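PDB 4R1D: uncharacterized protein from Pseudomonas aeruginosa PAO1, which probably acts as the immunity protein Tli4, binding the type VI secretion lipase effector Tle4 and protecting the producing cell from it. Local coordinates for residues E193-D196 with G197-N201; D17-P20 with D21-I24. All blocks are in the same frame, centred on the assembly; numbering follows the deposited sequence.

In the fold
Both contacts are local, so neither closes a long loop. From the N terminus, interaction 2 comes first. It is the contact at 17-24, built on a type I turn from P19 to A22, which takes the chain from strand 14-18 of a small three-stranded sheet into strand 23-30, in the N-terminal domain. Interaction 1 follows much later, in the C-terminal domain. It is one stretch of helix 191-205, residues 193-201, which rests on strand 225-233 and also meets the partner chain of the complex. The two neither nest nor cross: one is finished before the other begins. The centres of interactions 1 and 2 lie about 31 Å apart, and the two do not touch.

Interaction 1: residues E193-D196 with G197-N201; sequences ERVD and GFVQN
Q200 and D196 meet one turn apart on helix 191-205, a pair spaced i to i+4. The helix is kinked at G197 and F198, whose N atoms have no bond to the turn before. The Q200 side chain starts close to the D196 carbonyl, with its CB 3.5 Å from D196 O. Q200 CG lies beside the backbone N (chi1 -64°), 3.2 Å from D196 O and 3.5 Å from D196 OD2. A bend at chi2 swings the amide toward the carboxylate. CD has D196 OD1 as its nearest carboxylate oxygen. At the tip, NE2 gives D196 OD1 a hydrogen bond that is weak at 3.3 Å but almost straight, at 178°. The amide and carboxylate planes are 50° apart, so the two groups do not lie flat against each other.

D196 OD1 has stronger partners elsewhere. It accepts a hydrogen bond from Y227 OH and forms a salt bridge with K214 NZ. The carboxylate is therefore held mainly by the strands next to the helix, and Q200 adds a lighter grip.

V195 and V199 line the buried face. Their CG2 atoms are 4.2 Å apart, and both side chains touch Y227 on strand 225-233. On the other chain, A95 packs against V195 and S87 against F198. The helix thus forms part of the interface with the chain that is probably the lipase.

Regular backbone bonds run from V199 N to V195 O and from Q200 N to D196 O. In the turn before, water takes their place. One water accepts from G197 N at 2.8 Å and donates to E193 O. The second accepts from F198 N at 3.0 Å and donates to R194 O at 2.8 Å.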
ATOM      1  N   GLU B 193      -0.714 -24.161 -10.553  1.00 20.68           N
ATOM      2  CA  GLU B 193      -2.168 -23.996 -10.519  1.00 22.04           C
ATOM      3  C   GLU B 193      -2.540 -22.540 -10.269  1.00 23.23           C
ATOM      4  O   GLU B 193      -3.549 -22.060 -10.776  1.00 21.94           O
ATOM      5  CB  GLU B 193      -2.804 -24.906  -9.458  1.00 27.33           C
ATOM      6  CG  GLU B 193      -2.664 -24.411  -8.030  1.00 33.94           C
ATOM      7  CD  GLU B 193      -3.275 -25.368  -7.014  1.00 42.51           C
ATOM      8  OE1 GLU B 193      -3.335 -25.007  -5.820  1.00 37.00           O
ATOM      9  OE2 GLU B 193      -3.692 -26.480  -7.409  1.00 41.11           O
ATOM     10  N   ARG B 194      -1.708 -21.842  -9.496  1.00 16.71           N
ATOM     11  CA  ARG B 194      -1.970 -20.462  -9.098  1.00 19.81           C
ATOM     12  C   ARG B 194      -1.893 -19.478 -10.261  1.00 19.05           C
ATOM     13  O   ARG B 194      -2.787 -18.630 -10.434  1.00 18.82           O
ATOM     14  CB  ARG B 194      -0.966 -20.039  -8.017  1.00 23.40           C
ATOM     15  CG  ARG B 194      -1.025 -18.582  -7.607  1.00 20.93           C
ATOM     16  CD  ARG B 194       0.155 -18.241  -6.671  1.00 20.21           C
ATOM     17  NE  ARG B 194       0.381 -19.308  -5.703  1.00 17.34           N
ATOM     18  CZ  ARG B 194       1.584 -19.755  -5.351  1.00 21.30           C
ATOM     19  NH1 ARG B 194       2.674 -19.215  -5.877  1.00 15.08           N
ATOM     20  NH2 ARG B 194       1.697 -20.746  -4.471  1.00 19.30           N
ATOM     21  N   VAL B 195      -0.829 -19.582 -11.049  1.00 18.64           N
ATOM     22  CA  VAL B 195      -0.537 -18.552 -12.049  1.00 17.40           C
ATOM     23  C   VAL B 195      -0.973 -18.879 -13.460  1.00 20.92           C
ATOM     24  O   VAL B 195      -0.933 -18.015 -14.324  1.00 23.26           O
ATOM     25  CB  VAL B 195       0.978 -18.238 -12.139  1.00 20.61           C
ATOM     26  CG1 VAL B 195       1.508 -17.794 -10.813  1.00 23.78           C
ATOM     27  CG2 VAL B 195       1.742 -19.446 -12.665  1.00 16.48           C
ATOM     28  N   ASP B 196      -1.364 -20.123 -13.709  1.00 19.74           N
ATOM     29  CA  ASP B 196      -1.614 -20.543 -15.082  1.00 21.47           C
ATOM     30  C   ASP B 196      -2.689 -19.711 -15.780  1.00 22.94           C
ATOM     31  O   ASP B 196      -2.511 -19.300 -16.928  1.00 23.56           O
ATOM     32  CB  ASP B 196      -1.949 -22.023 -15.173  1.00 23.70           C
ATOM     33  CG  ASP B 196      -1.998 -22.500 -16.603  1.00 32.88           C
ATOM     34  OD1 ASP B 196      -0.927 -22.564 -17.243  1.00 28.77           O
ATOM     35  OD2 ASP B 196      -3.104 -22.791 -17.095  1.00 28.99           O
ATOM     36  N   GLY B 197      -3.801 -19.469 -15.092  1.00 25.54           N
ATOM     37  CA  GLY B 197      -4.855 -18.634 -15.649  1.00 25.54           C
ATOM     38  C   GLY B 197      -4.313 -17.312 -16.156  1.00 25.63           C
ATOM     39  O   GLY B 197      -4.548 -16.931 -17.316  1.00 23.94           O
ATOM     40  N   PHE B 198      -3.573 -16.613 -15.298  1.00 21.19           N
ATOM     41  CA  PHE B 198      -3.044 -15.305 -15.657  1.00 21.54           C
ATOM     42  C   PHE B 198      -2.069 -15.423 -16.827  1.00 22.93           C
ATOM     43  O   PHE B 198      -2.115 -14.623 -17.764  1.00 21.28           O
ATOM     44  CB  PHE B 198      -2.367 -14.619 -14.469  1.00 19.24           C
ATOM     45  CG  PHE B 198      -2.075 -13.164 -14.707  1.00 26.17           C
ATOM     46  CD1 PHE B 198      -0.791 -12.737 -15.005  1.00 26.65           C
ATOM     47  CD2 PHE B 198      -3.095 -12.228 -14.670  1.00 36.52           C
ATOM     48  CE1 PHE B 198      -0.525 -11.402 -15.235  1.00 23.71           C
ATOM     49  CE2 PHE B 198      -2.838 -10.888 -14.902  1.00 40.90           C
ATOM     50  CZ  PHE B 198      -1.545 -10.475 -15.182  1.00 32.10           C
ATOM     51  N   VAL B 199      -1.179 -16.411 -16.769  1.00 21.73           N
ATOM     52  CA  VAL B 199      -0.247 -16.613 -17.872  1.00 23.80           C
ATOM     53  C   VAL B 199      -0.974 -16.894 -19.194  1.00 24.98           C
ATOM     54  O   VAL B 199      -0.646 -16.300 -20.216  1.00 25.66           O
ATOM     55  CB  VAL B 199       0.769 -17.743 -17.584  1.00 24.83           C
ATOM     56  CG1 VAL B 199       1.641 -17.975 -18.804  1.00 20.87           C
ATOM     57  CG2 VAL B 199       1.622 -17.386 -16.367  1.00 23.46           C
ATOM     58  N   GLN B 200      -1.950 -17.800 -19.182  1.00 23.85           N
ATOM     59  CA  GLN B 200      -2.703 -18.083 -20.405  1.00 30.54           C
ATOM     60  C   GLN B 200      -3.360 -16.803 -20.922  1.00 25.52           C
ATOM     61  O   GLN B 200      -3.458 -16.583 -22.128  1.00 27.58           O
ATOM     62  CB  GLN B 200      -3.756 -19.171 -20.176  1.00 29.45           C
ATOM     63  CG  GLN B 200      -3.191 -20.529 -19.817  1.00 27.49           C
ATOM     64  CD  GLN B 200      -2.259 -21.073 -20.874  1.00 37.12           C
ATOM     65  OE1 GLN B 200      -2.403 -20.775 -22.060  1.00 39.55           O
ATOM     66  NE2 GLN B 200      -1.286 -21.871 -20.449  1.00 35.87           N
ATOM     67  N   ASN B 201      -3.803 -15.956 -20.000  1.00 24.39           N
ATOM     68  CA  ASN B 201      -4.364 -14.663 -20.360  1.00 28.55           C
ATOM     69  C   ASN B 201      -3.309 -13.799 -21.057  1.00 32.33           C
ATOM     70  O   ASN B 201      -3.574 -13.177 -22.086  1.00 27.91           O
ATOM     71  CB  ASN B 201      -4.911 -13.951 -19.117  1.00 29.93           C
ATOM     72  CG  ASN B 201      -5.771 -12.753 -19.458  1.00 41.67           C
ATOM     73  OD1 ASN B 201      -5.733 -12.243 -20.579  1.00 37.85           O
ATOM     74  ND2 ASN B 201      -6.555 -12.292 -18.486  1.00 41.07           N
TER
HETATM   75  O   HOH W   1      -4.824 -20.192 -12.570  1.00 28.26           O
HETATM   76  O   HOH W   2      -3.997 -16.993 -12.355  1.00 22.70           O

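Interaction 2: residues D17-P20 with D21-I24; sequences DLPP and DAVI
P19 to A22 form a type I beta turn, closed by a hydrogen bond from A22 N to P19 O of 3.2 Å. The N-H points at the oxygen at 162°, but A22 N lies above the carbonyl plane, 59° out of it, so the bond does not use a lone-pair direction. P20 and D21 are the two corner residues. A proline suits the first corner because its ring holds phi near the value this turn needs. A water ties the turn to its exit: it donates to P20 O at 2.8 Å and to A22 O at 2.7 Å.

The side chains on the inner side are apolar. A22 CB is 4.1 Å from L18 CB and also lies near the P19 ring, with P19 CD 4.2 Å away. Further out, L18 and I24 reach toward each other tip to tip, and their CD1 atoms meet at 3.8 Å. These contacts are between side chains; no backbone pairing joins the two strands here.

D21 behaves differently. Its CG sits between the backbone N and the carbonyl carbon (chi1 59°), which brings the carboxylate back toward P19. OD1 of D21 then comes within 3.6 Å of P19 CB, a van der Waals contact between a carboxylate oxygen and a ring carbon, with no hydrogen bond.

The turn leads from the three-stranded sheet to strand 23-30, which runs beside strand 162-169. L18 bonds by its backbone to I7, in the sheet of 14-18 with 7-11 and 296-297. V23 pairs with T169 on strand 162-169. Between them, L18 and A22 rest on V168, I24 on V166, and H9 of strand 7-11 touches both L18 and I24. W6 packs against both prolines, and F170 against P19.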
ATOM      1  N   ASP B  17      24.369 -20.595  -4.300  1.00 19.60           N
ATOM      2  CA  ASP B  17      25.566 -20.028  -4.915  1.00 21.39           C
ATOM      3  C   ASP B  17      25.231 -18.859  -5.836  1.00 19.46           C
ATOM      4  O   ASP B  17      24.278 -18.932  -6.601  1.00 20.52           O
ATOM      5  CB  ASP B  17      26.317 -21.102  -5.715  1.00 20.97           C
ATOM      6  CG  ASP B  17      26.675 -22.328  -4.873  1.00 21.75           C
ATOM      7  OD1 ASP B  17      26.671 -22.251  -3.629  1.00 18.76           O
ATOM      8  OD2 ASP B  17      26.964 -23.384  -5.468  1.00 22.72           O
ATOM      9  N   LEU B  18      26.005 -17.779  -5.741  1.00 17.26           N
ATOM     10  CA  LEU B  18      25.821 -16.610  -6.583  1.00 22.18           C
ATOM     11  C   LEU B  18      27.164 -16.179  -7.155  1.00 21.14           C
ATOM     12  O   LEU B  18      28.202 -16.455  -6.556  1.00 24.08           O
ATOM     13  CB  LEU B  18      25.214 -15.465  -5.769  1.00 20.19           C
ATOM     14  CG  LEU B  18      23.837 -15.781  -5.187  1.00 17.22           C
ATOM     15  CD1 LEU B  18      23.402 -14.725  -4.166  1.00 15.38           C
ATOM     16  CD2 LEU B  18      22.830 -15.912  -6.321  1.00 20.18           C
ATOM     17  N   PRO B  19      27.142 -15.505  -8.313  1.00 22.32           N
ATOM     18  CA  PRO B  19      28.355 -14.977  -8.956  1.00 22.74           C
ATOM     19  C   PRO B  19      29.069 -14.016  -8.016  1.00 27.48           C
ATOM     20  O   PRO B  19      28.431 -13.403  -7.158  1.00 22.17           O
ATOM     21  CB  PRO B  19      27.821 -14.204 -10.168  1.00 28.50           C
ATOM     22  CG  PRO B  19      26.403 -14.633 -10.345  1.00 29.16           C
ATOM     23  CD  PRO B  19      25.911 -15.149  -9.038  1.00 19.95           C
ATOM     24  N   PRO B  20      30.391 -13.860  -8.181  1.00 23.91           N
ATOM     25  CA  PRO B  20      31.138 -13.060  -7.210  1.00 25.33           C
ATOM     26  C   PRO B  20      30.768 -11.574  -7.217  1.00 21.45           C
ATOM     27  O   PRO B  20      30.926 -10.913  -6.192  1.00 25.55           O
ATOM     28  CB  PRO B  20      32.598 -13.267  -7.641  1.00 28.21           C
ATOM     29  CG  PRO B  20      32.509 -13.550  -9.108  1.00 26.26           C
ATOM     30  CD  PRO B  20      31.238 -14.346  -9.283  1.00 29.63           C
ATOM     31  N   ASP B  21      30.288 -11.058  -8.345  1.00 25.50           N
ATOM     32  CA  ASP B  21      29.952  -9.641  -8.440  1.00 23.33           C
ATOM     33  C   ASP B  21      28.473  -9.350  -8.127  1.00 25.40           C
ATOM     34  O   ASP B  21      28.017  -8.224  -8.275  1.00 23.06           O
ATOM     35  CB  ASP B  21      30.322  -9.084  -9.819  1.00 24.09           C
ATOM     36  CG  ASP B  21      29.617  -9.806 -10.955  1.00 28.01           C
ATOM     37  OD1 ASP B  21      29.290 -11.000 -10.786  1.00 33.18           O
ATOM     38  OD2 ASP B  21      29.396  -9.190 -12.025  1.00 32.46           O
ATOM     39  N   ALA B  22      27.739 -10.364  -7.683  1.00 22.77           N
ATOM     40  CA  ALA B  22      26.322 -10.191  -7.349  1.00 20.39           C
ATOM     41  C   ALA B  22      26.173  -9.157  -6.239  1.00 19.01           C
ATOM     42  O   ALA B  22      26.939  -9.163  -5.270  1.00 21.07           O
ATOM     43  CB  ALA B  22      25.713 -11.517  -6.922  1.00 19.88           C
ATOM     44  N   VAL B  23      25.193  -8.268  -6.393  1.00 17.18           N
ATOM     45  CA  VAL B  23      24.876  -7.264  -5.385  1.00 16.77           C
ATOM     46  C   VAL B  23      23.663  -7.768  -4.608  1.00 20.00           C
ATOM     47  O   VAL B  23      22.585  -7.936  -5.182  1.00 19.20           O
ATOM     48  CB  VAL B  23      24.534  -5.914  -6.035  1.00 20.78           C
ATOM     49  CG1 VAL B  23      24.212  -4.869  -4.970  1.00 22.59           C
ATOM     50  CG2 VAL B  23      25.682  -5.453  -6.936  1.00 21.04           C
ATOM     51  N   ILE B  24      23.849  -7.990  -3.311  1.00 15.10           N
ATOM     52  CA  ILE B  24      22.901  -8.750  -2.486  1.00 18.27           C
ATOM     53  C   ILE B  24      22.320  -7.899  -1.357  1.00 19.30           C
ATOM     54  O   ILE B  24      23.051  -7.235  -0.625  1.00 17.85           O
ATOM     55  CB  ILE B  24      23.605  -9.976  -1.857  1.00 18.23           C
ATOM     56  CG1 ILE B  24      24.202 -10.866  -2.948  1.00 20.14           C
ATOM     57  CG2 ILE B  24      22.649 -10.772  -0.967  1.00 17.61           C
ATOM     58  CD1 ILE B  24      25.245 -11.855  -2.428  1.00 18.46           C
TER
HETATM   59  O   HOH W   3      28.738 -11.046  -4.492  1.00 21.91           O